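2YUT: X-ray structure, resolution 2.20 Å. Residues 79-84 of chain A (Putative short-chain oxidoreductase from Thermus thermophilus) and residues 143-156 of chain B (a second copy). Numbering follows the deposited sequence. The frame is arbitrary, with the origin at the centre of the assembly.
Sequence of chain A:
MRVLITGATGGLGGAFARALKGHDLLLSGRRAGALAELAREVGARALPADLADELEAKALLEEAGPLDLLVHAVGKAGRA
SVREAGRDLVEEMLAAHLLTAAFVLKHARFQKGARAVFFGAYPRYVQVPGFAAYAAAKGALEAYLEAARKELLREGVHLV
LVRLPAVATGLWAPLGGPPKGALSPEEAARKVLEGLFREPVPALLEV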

# COMPACT_ATOMS: atom_id res chain seq x y z
N ARG A 79 -8.90 -11.74 7.20
CA ARG A 79 -8.85 -11.14 8.53
C ARG A 79 -7.71 -11.74 9.34
O ARG A 79 -7.54 -12.96 9.36
N ALA A 80 -6.93 -10.88 9.99
CA ALA A 80 -5.82 -11.34 10.81
C ALA A 80 -5.22 -10.19 11.60
O ALA A 80 -5.28 -9.03 11.18
N SER A 81 -4.65 -10.50 12.76
CA SER A 81 -4.02 -9.48 13.58
C SER A 81 -2.62 -9.28 13.02
O SER A 81 -2.11 -10.13 12.30
N VAL A 82 -2.00 -8.15 13.35
CA VAL A 82 -0.66 -7.87 12.86
C VAL A 82 0.37 -8.44 13.82
O VAL A 82 1.57 -8.47 13.52
N ARG A 83 -0.09 -8.89 14.98
CA ARG A 83 0.79 -9.42 16.00
C ARG A 83 0.96 -10.94 15.97
O ARG A 83 1.85 -11.47 16.63
N GLU A 84 0.12 -11.63 15.21
CA GLU A 84 0.21 -13.08 15.11
C GLU A 84 -0.43 -13.60 13.83
O GLU A 84 0.04 -14.58 13.25
N ALA B 143 -1.94 3.06 6.19
CA ALA B 143 -3.22 2.37 6.36
C ALA B 143 -3.02 1.18 7.28
O ALA B 143 -3.85 0.91 8.15
N TYR B 144 -1.91 0.47 7.09
CA TYR B 144 -1.61 -0.70 7.91
C TYR B 144 -1.53 -0.33 9.39
O TYR B 144 -2.12 -0.99 10.25
N LEU B 145 -0.81 0.75 9.68
CA LEU B 145 -0.62 1.22 11.05
C LEU B 145 -1.90 1.72 11.70
O LEU B 145 -2.14 1.46 12.88
N GLU B 146 -2.72 2.44 10.95
CA GLU B 146 -3.96 2.96 11.51
C GLU B 146 -4.84 1.80 11.94
O GLU B 146 -5.49 1.86 12.99
N ALA B 147 -4.85 0.74 11.14
CA ALA B 147 -5.65 -0.44 11.44
C ALA B 147 -5.11 -1.18 12.65
O ALA B 147 -5.87 -1.67 13.49
N ALA B 148 -3.78 -1.27 12.74
CA ALA B 148 -3.11 -1.96 13.82
C ALA B 148 -3.10 -1.16 15.12
O ALA B 148 -2.81 -1.70 16.19
N ARG B 149 -3.43 0.12 15.02
CA ARG B 149 -3.42 1.02 16.17
C ARG B 149 -4.10 0.50 17.44
O ARG B 149 -3.47 0.46 18.50
N LYS B 150 -5.36 0.08 17.35
CA LYS B 150 -6.08 -0.42 18.52
C LYS B 150 -5.57 -1.77 19.00
O LYS B 150 -5.65 -2.08 20.20
N GLU B 151 -5.06 -2.58 18.08
CA GLU B 151 -4.52 -3.88 18.45
C GLU B 151 -3.33 -3.69 19.39
O GLU B 151 -3.23 -4.34 20.43
N LEU B 152 -2.42 -2.80 19.00
CA LEU B 152 -1.22 -2.53 19.79
C LEU B 152 -1.52 -1.82 21.11
O LEU B 152 -0.89 -2.11 22.13
N LEU B 153 -2.48 -0.90 21.10
CA LEU B 153 -2.83 -0.17 22.31
C LEU B 153 -3.30 -1.15 23.38
O LEU B 153 -3.13 -0.90 24.57
N ARG B 154 -3.89 -2.26 22.95
CA ARG B 154 -4.37 -3.28 23.87
C ARG B 154 -3.20 -3.90 24.62
O ARG B 154 -3.36 -4.41 25.73
N GLU B 155 -2.01 -3.85 24.01
CA GLU B 155 -0.81 -4.38 24.63
C GLU B 155 -0.08 -3.26 25.37
O GLU B 155 1.00 -3.47 25.92
N GLY B 156 -0.68 -2.07 25.38
CA GLY B 156 -0.07 -0.94 26.05
C GLY B 156 1.01 -0.29 25.19
O GLY B 156 1.89 0.41 25.69

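The contact between these two copies is a small apolar plug set into the side of a helix and flanked by carboxylate-mediated polar bonds, a common way for an irregular loop to dock on a helix. Val A82 is the plug. Its CA-to-CB bond points toward chain B, and with chi1 in the m rotamer its two methyls share Ala B148, whose CB is 3.7 Å from Val A82 CG2 and 3.8 Å from Val A82 CG1; CG1 also lies 3.4 Å from Tyr B144 CZ, and CG2 lies 3.8 Å from Leu B152 CD2. These residues are spaced four apart, so they line one side of the helix. The valine meets the small side chain of Ala B148 where the backbones are fairly close, the CA atoms of Val A82 and Ala B148 being 6.5 Å apart. Tyr B144 (chi1 t) and Leu B152 (m, m) start sideways, but their ends come nearer to the loop.

A loop without regular structure leaves backbone groups in need of partners, and Glu B151 serves one of them. Extended as m, t, it points toward chain A, and its OE1 accepts a hydrogen bond from Val A82 N at 3.0 Å. Its other oxygen is linked to the loop through solvent: water 1 lies 2.8 Å from Glu B151 OE2 and 2.7 Å from Ala A80 O. A second water bridges at the tyrosine, donating to Val A82 O at 2.9 Å and accepting from Tyr B144 OH at 2.6 Å.

Charge pairing completes the contact. Arg A83 folds through three successive m torsions, bringing its CD within 3.9 Å of Leu B152 CD1 and presenting the guanidinium edge to Glu B155 (m, t). The resulting salt bridge is two-pronged, with Arg A83 NE 2.7 Å from Glu B155 OE2 and Arg A83 NH2 2.9 Å from Glu B155 OE1.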

# COMPACT_ATOMS: atom_id res chain seq x y z
CB ARG A 79 -10.18 -11.37 9.26
CG ARG A 79 -10.16 -10.92 10.72
CD ARG A 79 -11.43 -11.31 11.45
NE ARG A 79 -12.59 -10.55 11.00
CZ ARG A 79 -13.70 -11.11 10.52
NH1 ARG A 79 -13.80 -12.43 10.43
NH2 ARG A 79 -14.71 -10.34 10.14
CB ALA A 80 -4.75 -11.98 9.95
CB SER A 81 -3.92 -9.93 15.04
OG SER A 81 -2.97 -10.98 15.17
CB VAL A 82 -0.41 -6.36 12.72
CG1 VAL A 82 -1.45 -5.75 11.79
CG2 VAL A 82 -0.46 -5.70 14.09
CB ARG A 83 0.30 -8.97 17.38
CG ARG A 83 0.38 -7.46 17.56
CD ARG A 83 1.83 -7.01 17.66
NE ARG A 83 2.38 -7.25 18.99
CZ ARG A 83 3.67 -7.37 19.27
NH1 ARG A 83 4.57 -7.29 18.29
NH2 ARG A 83 4.07 -7.55 20.52
CB GLU A 84 -0.45 -13.75 16.32
CG GLU A 84 -1.95 -13.50 16.43
CD GLU A 84 -2.58 -14.25 17.58
OE1 GLU A 84 -3.81 -14.13 17.77
OE2 GLU A 84 -1.84 -14.96 18.30
CB ALA B 143 -3.75 1.90 4.99
CB TYR B 144 -0.28 -1.30 7.48
CG TYR B 144 -0.00 -2.67 8.06
CD1 TYR B 144 -0.69 -3.79 7.60
CD2 TYR B 144 0.97 -2.85 9.04
CE1 TYR B 144 -0.43 -5.06 8.10
CE2 TYR B 144 1.24 -4.11 9.56
CZ TYR B 144 0.54 -5.21 9.08
OH TYR B 144 0.81 -6.46 9.58
CB LEU B 145 0.45 2.32 11.08
CG LEU B 145 1.85 1.85 10.66
CD1 LEU B 145 2.80 3.04 10.60
CD2 LEU B 145 2.36 0.81 11.65
CB GLU B 146 -4.69 3.83 10.48
CG GLU B 146 -6.03 4.37 10.96
CD GLU B 146 -5.94 5.01 12.34
OE1 GLU B 146 -5.01 5.82 12.56
OE2 GLU B 146 -6.79 4.70 13.20
CB ALA B 147 -5.67 -1.37 10.23
CB ALA B 148 -1.67 -2.28 13.41
CB ARG B 149 -4.04 2.36 15.77
CG ARG B 149 -3.75 3.49 16.74
CD ARG B 149 -4.23 4.83 16.18
NE ARG B 149 -3.45 5.26 15.02
CZ ARG B 149 -2.17 5.61 15.07
NH1 ARG B 149 -1.50 5.58 16.21
NH2 ARG B 149 -1.54 6.00 13.96
CB LYS B 150 -7.58 -0.50 18.24
CG LYS B 150 -8.22 0.85 17.98
CD LYS B 150 -9.70 0.73 17.64
CE LYS B 150 -10.50 0.20 18.81
NZ LYS B 150 -11.96 0.23 18.52
CB GLU B 151 -4.05 -4.65 17.21
CG GLU B 151 -5.16 -5.16 16.31
CD GLU B 151 -4.62 -5.94 15.13
OE1 GLU B 151 -3.82 -6.88 15.35
OE2 GLU B 151 -5.01 -5.63 13.98
CB LEU B 152 -0.23 -1.72 18.96
CG LEU B 152 0.65 -2.52 17.99
CD1 LEU B 152 1.66 -3.33 18.79
CD2 LEU B 152 -0.21 -3.43 17.12
CB LEU B 153 -3.93 0.85 22.01
CG LEU B 153 -4.23 1.86 23.13
CD1 LEU B 153 -2.96 2.62 23.51
CD2 LEU B 153 -5.31 2.82 22.66
CB ARG B 154 -5.12 -4.37 23.10
CG ARG B 154 -6.38 -3.89 22.39
CD ARG B 154 -6.86 -4.92 21.38
NE ARG B 154 -8.01 -4.46 20.61
CZ ARG B 154 -8.50 -5.09 19.55
NH1 ARG B 154 -7.93 -6.21 19.12
NH2 ARG B 154 -9.56 -4.60 18.91
CB GLU B 155 0.14 -4.95 23.57
CG GLU B 155 -0.37 -6.17 22.82
CD GLU B 155 0.64 -6.71 21.83
OE1 GLU B 155 1.77 -7.06 22.26
OE2 GLU B 155 0.33 -6.78 20.63
O HOH W 1 -5.12 -6.38 11.25
O HOH W 2 2.60 -6.78 11.42